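Local coordinates for uncharacterized protein (Candida albicans, PDB 5K04) that serves, as the MDM20-type non-catalytic subunit of the NatB complex, in the acetylation of protein N-termini, probably as a scaffold for the catalytic subunit, at residues A[296-301]-A[322-327]. Sequence-based numbering, arbitrary orientation.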
ATOM      1  N   THR A 296      -2.148  38.964 -15.815  1.00 75.11           N
ATOM      2  CA  THR A 296      -2.247  38.676 -17.244  1.00 69.81           C
ATOM      3  C   THR A 296      -1.812  37.248 -17.556  1.00 66.52           C
ATOM      4  O   THR A 296      -2.392  36.593 -18.430  1.00 58.47           O
ATOM      5  CB  THR A 296      -1.414  39.678 -18.046  1.00 66.53           C
ATOM      6  OG1 THR A 296      -0.038  39.288 -18.016  1.00 69.38           O
ATOM      7  CG2 THR A 296      -1.523  41.043 -17.432  1.00 65.73           C
ATOM      8  N   SER A 297      -0.797  36.740 -16.851  1.00 68.09           N
ATOM      9  CA  SER A 297      -0.352  35.379 -17.119  1.00 65.66           C
ATOM     10  C   SER A 297      -1.304  34.341 -16.530  1.00 63.03           C
ATOM     11  O   SER A 297      -1.380  33.222 -17.048  1.00 49.16           O
ATOM     12  CB  SER A 297       1.081  35.171 -16.618  1.00 58.25           C
ATOM     13  OG  SER A 297       1.381  36.003 -15.521  1.00 61.63           O
ATOM     14  N   VAL A 298      -2.055  34.691 -15.481  1.00 65.56           N
ATOM     15  CA  VAL A 298      -3.129  33.809 -15.031  1.00 62.94           C
ATOM     16  C   VAL A 298      -4.237  33.758 -16.071  1.00 58.75           C
ATOM     17  O   VAL A 298      -4.747  32.682 -16.407  1.00 50.05           O
ATOM     18  CB  VAL A 298      -3.670  34.257 -13.661  1.00 62.43           C
ATOM     19  CG1 VAL A 298      -5.067  33.680 -13.417  1.00 55.55           C
ATOM     20  CG2 VAL A 298      -2.746  33.816 -12.567  1.00 61.33           C
ATOM     21  N   GLU A 299      -4.634  34.923 -16.591  1.00 60.81           N
ATOM     22  CA  GLU A 299      -5.674  34.971 -17.615  1.00 59.62           C
ATOM     23  C   GLU A 299      -5.251  34.216 -18.873  1.00 57.07           C
ATOM     24  O   GLU A 299      -6.068  33.532 -19.495  1.00 52.69           O
ATOM     25  CB  GLU A 299      -6.018  36.431 -17.934  1.00 65.36           C
ATOM     26  CG  GLU A 299      -6.799  37.146 -16.823  1.00 79.06           C
ATOM     27  CD  GLU A 299      -6.819  38.668 -16.980  1.00 95.52           C
ATOM     28  OE1 GLU A 299      -6.282  39.181 -17.988  1.00 96.84           O
ATOM     29  OE2 GLU A 299      -7.370  39.355 -16.088  1.00 99.46           O
ATOM     30  N   ASN A 300      -3.968  34.309 -19.250  1.00 64.24           N
ATOM     31  CA  ASN A 300      -3.499  33.641 -20.463  1.00 55.34           C
ATOM     32  C   ASN A 300      -3.482  32.125 -20.284  1.00 54.06           C
ATOM     33  O   ASN A 300      -3.807  31.383 -21.216  1.00 49.03           O
ATOM     34  CB  ASN A 300      -2.119  34.180 -20.858  1.00 56.26           C
ATOM     35  CG  ASN A 300      -1.407  33.314 -21.925  1.00 70.47           C
ATOM     36  OD1 ASN A 300      -1.671  33.452 -23.124  1.00 70.25           O
ATOM     37  ND2 ASN A 300      -0.480  32.436 -21.482  1.00 67.65           N
ATOM     38  N   TYR A 301      -3.113  31.644 -19.094  1.00 55.06           N
ATOM     39  CA  TYR A 301      -3.190  30.206 -18.849  1.00 50.83           C
ATOM     40  C   TYR A 301      -4.633  29.727 -18.919  1.00 53.77           C
ATOM     41  O   TYR A 301      -4.924  28.697 -19.538  1.00 49.03           O
ATOM     42  CB  TYR A 301      -2.576  29.835 -17.495  1.00 47.74           C
ATOM     43  CG  TYR A 301      -2.763  28.365 -17.207  1.00 58.33           C
ATOM     44  CD1 TYR A 301      -1.852  27.421 -17.677  1.00 55.10           C
ATOM     45  CD2 TYR A 301      -3.882  27.907 -16.509  1.00 60.49           C
ATOM     46  CE1 TYR A 301      -2.048  26.060 -17.439  1.00 58.87           C
ATOM     47  CE2 TYR A 301      -4.080  26.559 -16.273  1.00 55.72           C
ATOM     48  CZ  TYR A 301      -3.168  25.639 -16.736  1.00 56.52           C
ATOM     49  OH  TYR A 301      -3.382  24.303 -16.488  1.00 53.17           O
ATOM     50  N   THR A 322      -8.489  38.795  -7.120  1.00 87.81           N
ATOM     51  CA  THR A 322      -9.945  38.818  -7.009  1.00 82.53           C
ATOM     52  C   THR A 322     -10.617  39.318  -8.288  1.00 70.86           C
ATOM     53  O   THR A 322     -11.804  39.051  -8.500  1.00 67.97           O
ATOM     54  CB  THR A 322     -10.364  39.666  -5.798  1.00 78.81           C
ATOM     55  OG1 THR A 322      -9.806  40.980  -5.909  1.00 82.09           O
ATOM     56  CG2 THR A 322      -9.873  39.024  -4.498  1.00 75.21           C
ATOM     57  N   SER A 323      -9.875  39.997  -9.161  1.00 68.57           N
ATOM     58  CA  SER A 323     -10.424  40.410 -10.451  1.00 75.12           C
ATOM     59  C   SER A 323     -10.630  39.220 -11.388  1.00 81.43           C
ATOM     60  O   SER A 323     -11.631  39.163 -12.114  1.00 82.01           O
ATOM     61  CB  SER A 323      -9.497  41.436 -11.098  1.00 69.98           C
ATOM     62  OG  SER A 323      -8.204  40.890 -11.289  1.00 65.60           O
ATOM     63  N   PHE A 324      -9.677  38.279 -11.411  1.00 79.55           N
ATOM     64  CA  PHE A 324      -9.807  37.108 -12.277  1.00 71.44           C
ATOM     65  C   PHE A 324     -11.023  36.281 -11.895  1.00 64.79           C
ATOM     66  O   PHE A 324     -11.802  35.862 -12.760  1.00 58.28           O
ATOM     67  CB  PHE A 324      -8.538  36.256 -12.204  1.00 69.61           C
ATOM     68  CG  PHE A 324      -8.725  34.836 -12.685  1.00 66.93           C
ATOM     69  CD1 PHE A 324      -8.761  34.545 -14.044  1.00 65.87           C
ATOM     70  CD2 PHE A 324      -8.856  33.794 -11.777  1.00 61.04           C
ATOM     71  CE1 PHE A 324      -8.931  33.239 -14.484  1.00 67.50           C
ATOM     72  CE2 PHE A 324      -9.023  32.488 -12.209  1.00 57.18           C
ATOM     73  CZ  PHE A 324      -9.061  32.207 -13.564  1.00 59.63           C
ATOM     74  N   ILE A 325     -11.202  36.046 -10.594  1.00 68.34           N
ATOM     75  CA  ILE A 325     -12.351  35.301 -10.102  1.00 63.51           C
ATOM     76  C   ILE A 325     -13.644  36.055 -10.365  1.00 74.76           C
ATOM     77  O   ILE A 325     -14.700  35.439 -10.555  1.00 71.85           O
ATOM     78  CB  ILE A 325     -12.167  35.005  -8.609  1.00 63.22           C
ATOM     79  CG1 ILE A 325     -10.848  34.254  -8.373  1.00 62.02           C
ATOM     80  CG2 ILE A 325     -13.372  34.242  -8.066  1.00 65.92           C
ATOM     81  CD1 ILE A 325     -10.889  32.794  -8.810  1.00 58.19           C
ATOM     82  N   GLY A 326     -13.587  37.390 -10.382  1.00 85.94           N
ATOM     83  CA  GLY A 326     -14.770  38.184 -10.661  1.00 86.85           C
ATOM     84  C   GLY A 326     -15.445  37.825 -11.965  1.00 87.53           C
ATOM     85  O   GLY A 326     -16.656  38.013 -12.111  1.00 91.98           O
ATOM     86  N   SER A 327     -14.685  37.296 -12.922  1.00 89.93           N
ATOM     87  CA  SER A 327     -15.276  36.728 -14.124  1.00 95.56           C
ATOM     88  C   SER A 327     -16.017  35.430 -13.790  1.00 99.85           C
ATOM     89  O   SER A 327     -15.728  34.369 -14.355  1.00 95.40           O
ATOM     90  CB  SER A 327     -14.194  36.509 -15.182  1.00 91.46           C
ATOM     91  OG  SER A 327     -13.469  37.710 -15.401  1.00 82.13           O
TER
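Val298 sets one methyl group squarely over the phenyl ring of Phe324, a CH-pi contact between two neighbouring helices of the all-helical, TPR-related MDM20/NAA25 fold. The helix 295-305 carries the valine; the short helix 322-326 sends the ring across to it. CG1 of Val298 stands 3.8 Å from the centroid of the Phe324 ring and 11° off its normal, so the methyl sits above the middle of the face and not at the rim. Both side chains leave their helices in the same way: CG1 of Val298 lies anti to its backbone N (chi1 160°), as does CG of Phe324 (chi1 161°). This carries methyl and ring into the gap between the helices, where the two side chains meet at about a right angle. The next residue, Glu299, brings its CG obliquely toward the same ring, 4.3 Å from Phe324 CD1. The nearest CA atoms across the two segments are those of Glu299 and Phe324, 7.1 Å apart. Tyr302 and Phe346 each add an edge-to-face contact to Phe324, making it the centre of a small aromatic cluster, while Val298 also touches Leu320. Beside this apolar contact, Ser323 OG hydrogen-bonds Glu295 OE2, a polar tie between the same two helices. Within the ring, the carbon nearest to Val298 CG1 is CD1 of Phe324, at 3.8 Å.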